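Local coordinates for protein thermophilic dibenzothiophene desulfurization enzyme C (Paenibacillus sp. A11-2, PDB 5XDC) that probably catalyses the flavin-dependent oxidation of dibenzothiophene to its sulfoxide and then its sulfone, using reduced FMN and molecular oxygen, at residues 72-77 against 315-320. Residues are numbered along the deposited sequence; the frame is centred on the assembly and turned at random.
Sequences TVYEAI and EVALRV. With SO4 (sulfate ion), chain K.
Tyr74 lies against Ala317 and Val320, and this single aromatic side chain carries the whole apolar contact between segments 72-77 and 315-320. Its CD2 stands 3.6 Å from CB of Ala317, the closest approach between the segments, with the methyl meeting the ring obliquely. One turn further along, Val320 puts CG1 at the ring edge, near the ring plane and 4.2 Å from CE2 of Tyr74. The two side chains cross at about a right angle. With CG of Tyr74 anti to the carbonyl carbon (chi1 -75°), the ring runs alongside the second helix from Ala317 toward Val320, CD2 meeting the first and the far end of the ring the second. The two segments bury 127 Å² between them, both sides summed, and the nearest CA atoms, those of Tyr74 and Ala317, are 7.2 Å apart, consistent with the small alanine allowing the close approach.

The polar interactions point elsewhere. OH of Tyr74, although 4.0 Å from CG1 of Val320, is hydrogen-bonded to the backbone O of Ile250, which fixes the phenol end of a buried ring. Arg319 grips a sulfate, probably from the crystallisation liquor, through two nearly straight bonds: NH1 to O2 at 2.9 Å (174°) and NH2 to O4 at 3.0 Å (167°). The sulfur lies in the guanidinium plane, at its edge. A leucine in place of Arg319 would probably leave the sulfate with Arg326 and Gln333 but without this two-pronged hold.

The contact joins helix 70-83 of the acyl-CoA dehydrogenase-like N-terminal region to helix 293-324 of the C-terminal region. Helix 247-276 bridges both, its His257 stacking on Tyr74 and its Ile250 touching Val320, while helix 331-363 packs on Val320 through Leu337.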
# COMPACT_ATOMS: atom_id res chain seq x y z
N THR B 72 7.24 6.28 -31.49
CA THR B 72 8.21 5.26 -31.85
C THR B 72 9.46 5.35 -30.98
O THR B 72 9.99 4.33 -30.52
CB THR B 72 8.58 5.41 -33.33
OG1 THR B 72 7.39 5.18 -34.11
CG2 THR B 72 9.63 4.41 -33.73
N VAL B 73 9.98 6.56 -30.79
CA VAL B 73 11.15 6.76 -29.93
C VAL B 73 10.88 6.21 -28.53
O VAL B 73 11.69 5.45 -27.98
CB VAL B 73 11.52 8.25 -29.88
CG1 VAL B 73 12.62 8.50 -28.86
CG2 VAL B 73 11.95 8.76 -31.27
N TYR B 74 9.77 6.61 -27.93
CA TYR B 74 9.46 6.18 -26.57
C TYR B 74 9.35 4.65 -26.48
O TYR B 74 9.84 4.05 -25.52
CB TYR B 74 8.18 6.85 -26.09
CG TYR B 74 8.33 8.31 -25.72
CD1 TYR B 74 9.20 8.70 -24.71
CD2 TYR B 74 7.58 9.30 -26.36
CE1 TYR B 74 9.35 10.04 -24.36
CE2 TYR B 74 7.69 10.63 -26.00
CZ TYR B 74 8.58 11.00 -25.00
OH TYR B 74 8.70 12.32 -24.65
N GLU B 75 8.69 4.02 -27.46
CA GLU B 75 8.57 2.56 -27.43
C GLU B 75 9.94 1.91 -27.54
O GLU B 75 10.22 0.91 -26.86
CB GLU B 75 7.63 2.10 -28.55
CG GLU B 75 7.39 0.60 -28.55
CD GLU B 75 6.23 0.16 -29.46
OE1 GLU B 75 6.05 -1.07 -29.60
OE2 GLU B 75 5.52 1.01 -30.02
N ALA B 76 10.81 2.46 -28.39
CA ALA B 76 12.15 1.92 -28.55
C ALA B 76 12.97 2.09 -27.27
O ALA B 76 13.73 1.20 -26.89
CB ALA B 76 12.87 2.59 -29.72
N ILE B 77 12.82 3.23 -26.60
CA ILE B 77 13.51 3.46 -25.32
C ILE B 77 13.10 2.39 -24.32
O ILE B 77 13.95 1.79 -23.64
CB ILE B 77 13.20 4.87 -24.79
CG1 ILE B 77 13.88 5.95 -25.64
CG2 ILE B 77 13.65 5.01 -23.33
CD1 ILE B 77 13.35 7.34 -25.40
N GLU B 315 -0.71 7.17 -24.69
CA GLU B 315 -1.55 8.33 -24.97
C GLU B 315 -0.77 9.63 -24.78
O GLU B 315 -0.90 10.56 -25.59
CB GLU B 315 -2.79 8.33 -24.09
CG GLU B 315 -3.62 9.59 -24.28
CD GLU B 315 -4.97 9.51 -23.61
OE1 GLU B 315 -5.87 8.84 -24.16
OE2 GLU B 315 -5.12 10.13 -22.54
N VAL B 316 0.04 9.72 -23.73
CA VAL B 316 0.79 10.94 -23.49
C VAL B 316 1.83 11.13 -24.59
O VAL B 316 2.10 12.26 -25.02
CB VAL B 316 1.44 10.92 -22.09
CG1 VAL B 316 2.11 12.23 -21.79
CG2 VAL B 316 0.38 10.65 -21.02
N ALA B 317 2.40 10.03 -25.09
CA ALA B 317 3.40 10.11 -26.15
C ALA B 317 2.81 10.68 -27.43
O ALA B 317 3.45 11.48 -28.12
CB ALA B 317 4.00 8.73 -26.38
N LEU B 318 1.57 10.30 -27.76
CA LEU B 318 0.90 10.89 -28.92
C LEU B 318 0.72 12.39 -28.76
O LEU B 318 0.85 13.15 -29.74
CB LEU B 318 -0.46 10.20 -29.13
CG LEU B 318 -0.39 8.77 -29.65
CD1 LEU B 318 -1.76 8.11 -29.53
CD2 LEU B 318 0.09 8.76 -31.09
N ARG B 319 0.46 12.85 -27.55
CA ARG B 319 0.30 14.28 -27.31
C ARG B 319 1.64 15.00 -27.43
O ARG B 319 1.70 16.13 -27.94
CB ARG B 319 -0.32 14.51 -25.94
CG ARG B 319 -0.59 15.95 -25.62
CD ARG B 319 -1.46 16.63 -26.69
NE ARG B 319 -1.85 17.96 -26.24
CZ ARG B 319 -2.58 18.81 -26.96
NH1 ARG B 319 -3.00 18.48 -28.16
NH2 ARG B 319 -2.89 20.00 -26.46
N VAL B 320 2.73 14.39 -26.95
CA VAL B 320 4.05 14.97 -27.19
C VAL B 320 4.25 15.23 -28.68
O VAL B 320 4.72 16.31 -29.09
CB VAL B 320 5.15 14.04 -26.64
CG1 VAL B 320 6.53 14.49 -27.15
CG2 VAL B 320 5.11 14.00 -25.11
S SO4 K . -5.19 21.71 -29.04
O1 SO4 K . -6.64 21.58 -29.04
O2 SO4 K . -4.59 20.47 -29.53
O3 SO4 K . -4.80 22.81 -29.93
O4 SO4 K . -4.77 22.03 -27.68